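Local coordinates for TRAP dicarboxylate ABC transporter, substrate-binding protein (Roseobacter denitrificans, PDB 4OVQ) that binds beta-D-glucuronate in the periplasm as the solute-binding component of a TRAP transport system, probably handing it on for uptake, at residues M188-G200 and N207-A221. Numbering follows the deposited sequence.
Sequences MAFAEVYQALKTG and NNWPSYESTGHFEVA. With BDP (beta-D-glucopyranuronic acid), chain C.
Tyr-194 lays its ring alongside the turn at Thr-215 and Gly-216, with CD1 3.4 Å from Thr-215 O and the Gly-216 carbonyl at the ring edge. Its CG stands anti to the backbone N (chi1 -178°), which carries the ring out to these carbonyls. Further along, Val-220 CG2 sits between Leu-197 CB (3.7 Å) and Tyr-194 CD1 (4.1 Å); a chi1 of -68° sets it between the backbone N and the carbonyl carbon.

Between these and the sugar stands the His-217 imidazole. Val-193 CG1 and Leu-197 CD1 both make CH-pi contacts with one face of the ring, the valine methyl 3.8 Å from the centroid, and Thr-215 OG1 lies over the centre of the other. In the ring plane, NE2 meets a water at 2.8 Å; that water also donates to Phe-190 O and accepts from Tyr-194 N. ND1 is hydrogen-bonded to Tyr-149, so both nitrogens have partners, which should hold the ring's rotation.

Phe-190 reaches the bound glucuronate: C5 of the sugar sits over the ring centre, 3.6 Å above its plane, and Thr-215 CG2 touches CZ at 3.4 Å. Asn-207 OD1 accepts from the sugar O1 and from Asn-208 N, and ND2 donates to the ring oxygen O5. No direct hydrogen bond joins the segments; apolar contacts and one water do, and the sugar meets an aromatic face beside an amide that both accepts and donates.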
HETATM    1  N   MSE A 188      12.635   2.136  -5.963  1.00  9.65           N
HETATM    2  CA  MSE A 188      13.583   1.395  -5.162  1.00 10.14           C
HETATM    3  C   MSE A 188      12.831   0.543  -4.163  1.00  8.82           C
HETATM    4  O   MSE A 188      11.787   0.937  -3.637  1.00 10.34           O
HETATM    5  CB  MSE A 188      14.460   2.421  -4.418  1.00 11.48           C
HETATM    6  CG  MSE A 188      15.497   1.858  -3.559  1.00 11.42           C
HETATM    7 SE   MSE A 188      16.448   3.251  -2.541  1.00 20.98          SE
HETATM    8  CE  MSE A 188      16.845   4.418  -3.841  1.00 13.75           C
ATOM      9  N   ALA A 189      13.394  -0.620  -3.863  1.00  5.97           N
ATOM     10  CA  ALA A 189      12.869  -1.504  -2.848  1.00  5.29           C
ATOM     11  C   ALA A 189      12.786  -0.794  -1.497  1.00  6.81           C
ATOM     12  O   ALA A 189      13.704  -0.101  -1.110  1.00  7.49           O
ATOM     13  CB  ALA A 189      13.760  -2.727  -2.750  1.00  7.51           C
ATOM     14  N   PHE A 190      11.706  -1.031  -0.774  1.00  6.20           N
ATOM     15  CA  PHE A 190      11.453  -0.420   0.513  1.00  7.14           C
ATOM     16  C   PHE A 190      12.613  -0.624   1.470  1.00  5.60           C
ATOM     17  O   PHE A 190      12.957   0.280   2.216  1.00  6.25           O
ATOM     18  CB  PHE A 190      10.172  -1.041   1.073  1.00  8.58           C
ATOM     19  CG  PHE A 190       9.567  -0.329   2.247  1.00  8.68           C
ATOM     20  CD1 PHE A 190       9.450   1.045   2.289  1.00  9.24           C
ATOM     21  CD2 PHE A 190       9.080  -1.079   3.321  1.00 10.89           C
ATOM     22  CE1 PHE A 190       8.807   1.658   3.399  1.00 11.44           C
ATOM     23  CE2 PHE A 190       8.468  -0.455   4.412  1.00 10.94           C
ATOM     24  CZ  PHE A 190       8.359   0.888   4.433  1.00 10.25           C
ATOM     25  N   ALA A 191      13.195  -1.827   1.452  1.00  6.04           N
ATOM     26  CA  ALA A 191      14.244  -2.200   2.391  1.00  9.02           C
ATOM     27  C   ALA A 191      15.476  -1.297   2.254  1.00  6.27           C
ATOM     28  O   ALA A 191      16.199  -1.103   3.244  1.00  8.86           O
ATOM     29  CB  ALA A 191      14.654  -3.662   2.174  1.00  8.06           C
ATOM     30  N   GLU A 192      15.676  -0.755   1.059  1.00  7.68           N
ATOM     31  CA  GLU A 192      16.914  -0.027   0.720  1.00  8.55           C
ATOM     32  C   GLU A 192      16.787   1.482   0.953  1.00  5.82           C
ATOM     33  O   GLU A 192      17.751   2.231   0.867  1.00  9.88           O
ATOM     34  CB  GLU A 192      17.305  -0.330  -0.711  1.00  8.92           C
ATOM     35  CG  GLU A 192      17.841  -1.726  -0.819  1.00 12.07           C
ATOM     36  CD  GLU A 192      18.431  -2.021  -2.148  1.00 15.68           C
ATOM     37  OE1 GLU A 192      17.944  -1.423  -3.124  1.00 15.53           O
ATOM     38  OE2 GLU A 192      19.367  -2.867  -2.227  1.00 14.78           O
ATOM     39  N   VAL A 193      15.594   1.919   1.315  1.00  6.87           N
ATOM     40  CA  VAL A 193      15.330   3.356   1.462  1.00  8.10           C
ATOM     41  C   VAL A 193      16.115   4.040   2.628  1.00  8.59           C
ATOM     42  O   VAL A 193      16.633   5.143   2.452  1.00  9.86           O
ATOM     43  CB  VAL A 193      13.828   3.627   1.568  1.00  8.71           C
ATOM     44  CG1 VAL A 193      13.589   5.146   1.720  1.00  7.30           C
ATOM     45  CG2 VAL A 193      13.101   3.043   0.335  1.00  9.61           C
ATOM     46  N   TYR A 194      16.213   3.410   3.796  1.00  8.40           N
ATOM     47  CA  TYR A 194      16.940   3.986   4.918  1.00  8.66           C
ATOM     48  C   TYR A 194      18.380   4.335   4.549  1.00  8.77           C
ATOM     49  O   TYR A 194      18.815   5.463   4.770  1.00 10.52           O
ATOM     50  CB  TYR A 194      16.921   2.993   6.058  1.00  8.19           C
ATOM     51  CG  TYR A 194      17.607   3.479   7.317  1.00 10.62           C
ATOM     52  CD1 TYR A 194      16.910   4.194   8.270  1.00 12.58           C
ATOM     53  CD2 TYR A 194      18.952   3.202   7.551  1.00  9.66           C
ATOM     54  CE1 TYR A 194      17.510   4.627   9.439  1.00 15.47           C
ATOM     55  CE2 TYR A 194      19.593   3.645   8.743  1.00 11.22           C
ATOM     56  CZ  TYR A 194      18.851   4.358   9.665  1.00 12.07           C
ATOM     57  OH  TYR A 194      19.428   4.800  10.838  1.00 17.28           O
ATOM     58  N   GLN A 195      19.115   3.377   3.982  1.00  7.95           N
ATOM     59  CA  GLN A 195      20.488   3.644   3.584  1.00  9.09           C
ATOM     60  C   GLN A 195      20.553   4.761   2.539  1.00  9.45           C
ATOM     61  O   GLN A 195      21.439   5.606   2.594  1.00 10.05           O
ATOM     62  CB  GLN A 195      21.128   2.341   3.081  1.00 12.40           C
ATOM     63  CG  GLN A 195      22.544   2.489   2.541  1.00 13.64           C
ATOM     64  CD  GLN A 195      23.545   2.746   3.627  1.00 20.57           C
ATOM     65  OE1 GLN A 195      23.225   2.683   4.803  1.00 24.55           O
ATOM     66  NE2 GLN A 195      24.771   3.061   3.234  1.00 23.95           N
ATOM     67  N   ALA A 196      19.632   4.757   1.586  1.00  8.16           N
ATOM     68  CA  ALA A 196      19.665   5.721   0.511  1.00  9.84           C
ATOM     69  C   ALA A 196      19.450   7.124   1.043  1.00 10.32           C
ATOM     70  O   ALA A 196      20.063   8.058   0.546  1.00 10.35           O
ATOM     71  CB  ALA A 196      18.628   5.374  -0.569  1.00 11.27           C
ATOM     72  N   LEU A 197      18.556   7.291   2.017  1.00  8.45           N
ATOM     73  CA  LEU A 197      18.344   8.589   2.646  1.00 10.44           C
ATOM     74  C   LEU A 197      19.566   9.002   3.462  1.00 12.12           C
ATOM     75  O   LEU A 197      19.967  10.176   3.440  1.00 11.52           O
ATOM     76  CB  LEU A 197      17.124   8.526   3.553  1.00 11.28           C
ATOM     77  CG  LEU A 197      15.753   8.432   2.900  1.00  9.47           C
ATOM     78  CD1 LEU A 197      14.670   8.089   3.944  1.00  9.17           C
ATOM     79  CD2 LEU A 197      15.458   9.762   2.206  1.00 12.56           C
ATOM     80  N   LYS A 198      20.138   8.035   4.191  1.00 10.50           N
ATOM     81  CA  LYS A 198      21.339   8.237   4.999  1.00 13.55           C
ATOM     82  C   LYS A 198      22.499   8.803   4.181  1.00 12.95           C
ATOM     83  O   LYS A 198      23.151   9.780   4.587  1.00 15.11           O
ATOM     84  CB  LYS A 198      21.749   6.915   5.651  1.00 14.25           C
ATOM     85  CG  LYS A 198      22.913   7.041   6.605  1.00 19.97           C
ATOM     86  CD  LYS A 198      23.348   5.685   7.137  1.00 28.15           C
ATOM     87  CE  LYS A 198      24.340   5.814   8.282  1.00 29.58           C
ATOM     88  NZ  LYS A 198      23.668   6.300   9.512  1.00 30.69           N
ATOM     89  N   THR A 199      22.767   8.196   3.029  1.00 11.23           N
ATOM     90  CA  THR A 199      23.911   8.571   2.200  1.00  9.39           C
ATOM     91  C   THR A 199      23.608   9.668   1.166  1.00 13.39           C
ATOM     92  O   THR A 199      24.508  10.186   0.521  1.00 16.77           O
ATOM     93  CB  THR A 199      24.411   7.373   1.421  1.00 14.55           C
ATOM     94  OG1 THR A 199      23.376   6.921   0.527  1.00 12.90           O
ATOM     95  CG2 THR A 199      24.805   6.268   2.358  1.00 19.55           C
ATOM     96  N   GLY A 200      22.343  10.058   1.040  1.00 12.20           N
ATOM     97  CA  GLY A 200      21.992  11.102   0.090  1.00 13.96           C
ATOM     98  C   GLY A 200      21.787  10.636  -1.343  1.00 13.32           C
ATOM     99  O   GLY A 200      21.695  11.486  -2.264  1.00 15.82           O
ATOM    100  N   ASN A 207       5.329   8.171   2.495  1.00 11.51           N
ATOM    101  CA  ASN A 207       4.697   7.041   3.128  1.00  9.12           C
ATOM    102  C   ASN A 207       3.751   7.473   4.220  1.00 14.28           C
ATOM    103  O   ASN A 207       3.628   8.646   4.501  1.00 13.43           O
ATOM    104  CB  ASN A 207       5.729   6.060   3.684  1.00 11.46           C
ATOM    105  CG  ASN A 207       5.331   4.628   3.422  1.00 12.94           C
ATOM    106  OD1 ASN A 207       4.223   4.235   3.791  1.00 12.28           O
ATOM    107  ND2 ASN A 207       6.183   3.858   2.747  1.00  9.75           N
ATOM    108  N   ASN A 208       3.059   6.506   4.810  1.00 12.39           N
ATOM    109  CA  ASN A 208       2.178   6.796   5.945  1.00 13.87           C
ATOM    110  C   ASN A 208       2.995   6.983   7.241  1.00 12.19           C
ATOM    111  O   ASN A 208       4.197   6.723   7.289  1.00 13.72           O
ATOM    112  CB  ASN A 208       1.162   5.671   6.087  1.00 10.89           C
ATOM    113  CG  ASN A 208       1.808   4.294   6.149  1.00  9.53           C
ATOM    114  OD1 ASN A 208       2.762   4.062   6.874  1.00 11.94           O
ATOM    115  ND2 ASN A 208       1.269   3.347   5.358  1.00 10.58           N
ATOM    116  N   TRP A 209       2.341   7.446   8.311  1.00 15.38           N
ATOM    117  CA  TRP A 209       3.057   7.663   9.569  1.00 15.32           C
ATOM    118  C   TRP A 209       3.728   6.423  10.130  1.00  9.74           C
ATOM    119  O   TRP A 209       4.881   6.473  10.546  1.00 13.77           O
ATOM    120  CB  TRP A 209       2.162   8.247  10.667  1.00 16.59           C
ATOM    121  CG  TRP A 209       1.756   9.655  10.467  1.00 18.85           C
ATOM    122  CD1 TRP A 209       0.537  10.092  10.068  1.00 19.93           C
ATOM    123  CD2 TRP A 209       2.554  10.828  10.689  1.00 20.86           C
ATOM    124  NE1 TRP A 209       0.513  11.464  10.017  1.00 20.88           N
ATOM    125  CE2 TRP A 209       1.740  11.943  10.400  1.00 17.68           C
ATOM    126  CE3 TRP A 209       3.878  11.044  11.091  1.00 23.74           C
ATOM    127  CZ2 TRP A 209       2.206  13.265  10.510  1.00 21.19           C
ATOM    128  CZ3 TRP A 209       4.339  12.359  11.193  1.00 18.91           C
ATOM    129  CH2 TRP A 209       3.495  13.448  10.906  1.00 19.79           C
ATOM    130  N   PRO A 210       3.017   5.282  10.178  1.00  9.48           N
ATOM    131  CA  PRO A 210       3.646   4.103  10.779  1.00 13.78           C
ATOM    132  C   PRO A 210       4.903   3.568  10.058  1.00 13.85           C
ATOM    133  O   PRO A 210       5.826   3.058  10.694  1.00 12.16           O
ATOM    134  CB  PRO A 210       2.507   3.076  10.797  1.00 14.95           C
ATOM    135  CG  PRO A 210       1.261   3.910  10.820  1.00 18.08           C
ATOM    136  CD  PRO A 210       1.590   5.065   9.916  1.00 13.81           C
ATOM    137  N   SER A 211       4.933   3.677   8.736  1.00 15.19           N
ATOM    138  CA  SER A 211       6.111   3.254   7.970  1.00 15.00           C
ATOM    139  C   SER A 211       7.256   4.240   8.163  1.00 10.35           C
ATOM    140  O   SER A 211       8.395   3.847   8.310  1.00 11.06           O
ATOM    141  CB  SER A 211       5.797   3.165   6.480  1.00 12.87           C
ATOM    142  OG  SER A 211       5.056   2.004   6.147  1.00 16.66           O
ATOM    143  N   TYR A 212       6.931   5.525   8.157  1.00 13.06           N
ATOM    144  CA  TYR A 212       7.929   6.583   8.347  1.00 12.87           C
ATOM    145  C   TYR A 212       8.626   6.359   9.678  1.00 17.90           C
ATOM    146  O   TYR A 212       9.841   6.466   9.799  1.00 15.80           O
ATOM    147  CB  TYR A 212       7.222   7.923   8.347  1.00 14.01           C
ATOM    148  CG  TYR A 212       8.036   9.167   8.635  1.00 14.88           C
ATOM    149  CD1 TYR A 212       9.170   9.476   7.885  1.00 13.70           C
ATOM    150  CD2 TYR A 212       7.623  10.092   9.606  1.00 15.82           C
ATOM    151  CE1 TYR A 212       9.872  10.633   8.120  1.00 16.08           C
ATOM    152  CE2 TYR A 212       8.352  11.240   9.854  1.00 16.72           C
ATOM    153  CZ  TYR A 212       9.465  11.499   9.109  1.00 16.97           C
ATOM    154  OH  TYR A 212      10.152  12.657   9.359  1.00 17.01           O
ATOM    155  N   GLU A 213       7.832   5.981  10.675  1.00 15.42           N
ATOM    156  CA  GLU A 213       8.363   5.741  11.993  1.00 16.95           C
ATOM    157  C   GLU A 213       9.103   4.398  12.091  1.00 16.15           C
ATOM    158  O   GLU A 213      10.266   4.368  12.467  1.00 24.65           O
ATOM    159  CB  GLU A 213       7.218   5.880  13.008  1.00 17.85           C
ATOM    160  CG  GLU A 213       7.617   5.718  14.439  1.00 24.35           C
ATOM    161  CD  GLU A 213       7.356   4.318  14.922  1.00 26.42           C
ATOM    162  OE1 GLU A 213       6.187   3.861  14.878  1.00 26.39           O
ATOM    163  OE2 GLU A 213       8.329   3.657  15.293  1.00 34.00           O
ATOM    164  N   SER A 214       8.470   3.286  11.693  1.00 11.68           N
ATOM    165  CA  SER A 214       9.015   1.929  11.930  1.00 17.15           C
ATOM    166  C   SER A 214      10.326   1.573  11.221  1.00 21.31           C
ATOM    167  O   SER A 214      11.097   0.753  11.707  1.00 27.20           O
ATOM    168  CB  SER A 214       7.958   0.846  11.652  1.00 22.96           C
ATOM    169  OG  SER A 214       7.689   0.711  10.265  1.00 21.03           O
ATOM    170  N   THR A 215      10.566   2.179  10.058  1.00 17.49           N
ATOM    171  CA  THR A 215      11.737   1.887   9.236  1.00 17.42           C
ATOM    172  C   THR A 215      12.947   2.713   9.660  1.00 13.84           C
ATOM    173  O   THR A 215      14.060   2.482   9.174  1.00 17.44           O
ATOM    174  CB  THR A 215      11.474   2.292   7.778  1.00 14.65           C
ATOM    175  OG1 THR A 215      11.103   3.685   7.769  1.00 15.64           O
ATOM    176  CG2 THR A 215      10.393   1.390   7.129  1.00 12.86           C
ATOM    177  N   GLY A 216      12.676   3.702  10.499  1.00 18.50           N
ATOM    178  CA  GLY A 216      13.704   4.636  10.932  1.00 21.39           C
ATOM    179  C   GLY A 216      13.883   5.818   9.992  1.00 14.22           C
ATOM    180  O   GLY A 216      14.741   6.677  10.220  1.00 14.69           O
ATOM    181  N   HIS A 217      13.062   5.899   8.946  1.00 13.82           N
ATOM    182  CA  HIS A 217      13.271   6.955   7.971  1.00 10.56           C
ATOM    183  C   HIS A 217      13.218   8.333   8.634  1.00 14.53           C
ATOM    184  O   HIS A 217      13.930   9.257   8.234  1.00 13.81           O
ATOM    185  CB  HIS A 217      12.230   6.910   6.838  1.00  9.79           C
ATOM    186  CG  HIS A 217      12.333   5.707   5.957  1.00 11.25           C
ATOM    187  ND1 HIS A 217      11.371   5.389   5.027  1.00 10.50           N
ATOM    188  CD2 HIS A 217      13.269   4.732   5.881  1.00  9.80           C
ATOM    189  CE1 HIS A 217      11.704   4.262   4.425  1.00  9.05           C
ATOM    190  NE2 HIS A 217      12.849   3.837   4.928  1.00 10.59           N
ATOM    191  N   PHE A 218      12.409   8.478   9.674  1.00 15.36           N
ATOM    192  CA  PHE A 218      12.258   9.781  10.304  1.00 15.74           C
ATOM    193  C   PHE A 218      13.590  10.274  10.886  1.00 14.53           C
ATOM    194  O   PHE A 218      13.778  11.474  11.000  1.00 19.49           O
ATOM    195  CB  PHE A 218      11.154   9.738  11.362  1.00 17.71           C
ATOM    196  CG  PHE A 218      11.548   9.059  12.633  1.00 20.27           C
ATOM    197  CD1 PHE A 218      11.487   7.690  12.767  1.00 20.26           C
ATOM    198  CD2 PHE A 218      11.969   9.808  13.717  1.00 19.22           C
ATOM    199  CE1 PHE A 218      11.838   7.075  13.967  1.00 21.36           C
ATOM    200  CE2 PHE A 218      12.318   9.214  14.889  1.00 19.48           C
ATOM    201  CZ  PHE A 218      12.267   7.865  15.036  1.00 19.06           C
ATOM    202  N   GLU A 219      14.492   9.359  11.252  1.00 16.72           N
ATOM    203  CA  GLU A 219      15.807   9.737  11.822  1.00 20.04           C
ATOM    204  C   GLU A 219      16.753  10.320  10.787  1.00 23.09           C
ATOM    205  O   GLU A 219      17.712  11.013  11.126  1.00 23.80           O
ATOM    206  CB  GLU A 219      16.512   8.528  12.452  1.00 22.97           C
ATOM    207  CG  GLU A 219      15.827   7.933  13.680  1.00 21.52           C
ATOM    208  CD  GLU A 219      15.992   8.800  14.922  1.00 23.62           C
ATOM    209  OE1 GLU A 219      16.584   9.898  14.797  1.00 24.62           O
ATOM    210  OE2 GLU A 219      15.539   8.389  16.016  1.00 28.27           O
ATOM    211  N   VAL A 220      16.485  10.016   9.525  1.00 17.71           N
ATOM    212  CA  VAL A 220      17.349  10.424   8.423  1.00 21.57           C
ATOM    213  C   VAL A 220      16.637  11.314   7.401  1.00 23.54           C
ATOM    214  O   VAL A 220      17.231  11.662   6.388  1.00 20.52           O
ATOM    215  CB  VAL A 220      17.979   9.202   7.698  1.00 19.16           C
ATOM    216  CG1 VAL A 220      18.982   8.493   8.597  1.00 19.78           C
ATOM    217  CG2 VAL A 220      16.920   8.198   7.227  1.00 21.96           C
ATOM    218  N   ALA A 221      15.382  11.676   7.701  1.00 17.72           N
ATOM    219  CA  ALA A 221      14.539  12.547   6.880  1.00 12.78           C
ATOM    220  C   ALA A 221      13.506  13.266   7.770  1.00 15.62           C
ATOM    221  O   ALA A 221      12.322  12.912   7.795  1.00 14.12           O
ATOM    222  CB  ALA A 221      13.831  11.719   5.802  1.00 16.90           C
TER
HETATM  223  C1  BDP C 402       4.076   0.825   2.959  1.00  7.53           C
HETATM  224  C2  BDP C 402       3.377  -0.450   2.565  1.00  6.68           C
HETATM  225  C3  BDP C 402       4.418  -1.430   2.240  1.00  5.36           C
HETATM  226  C4  BDP C 402       5.272  -0.928   1.124  1.00  6.15           C
HETATM  227  C5  BDP C 402       5.894   0.398   1.494  1.00  7.19           C
HETATM  228  C6  BDP C 402       6.747   1.000   0.366  1.00  6.28           C
HETATM  229  O2  BDP C 402       2.655  -0.890   3.766  1.00  7.35           O
HETATM  230  O3  BDP C 402       3.686  -2.596   1.707  1.00  6.19           O
HETATM  231  O4  BDP C 402       6.335  -1.924   0.813  1.00  6.66           O
HETATM  232  O5  BDP C 402       4.901   1.345   1.863  1.00  6.88           O
HETATM  233  O6A BDP C 402       7.412   0.223  -0.381  1.00  8.44           O
HETATM  234  O1  BDP C 402       3.190   1.859   3.275  1.00  7.09           O
HETATM  235  O6B BDP C 402       6.824   2.253   0.390  1.00  7.81           O
HETATM  236  O   HOH W   1      14.084   1.369   4.437  1.00  8.64           O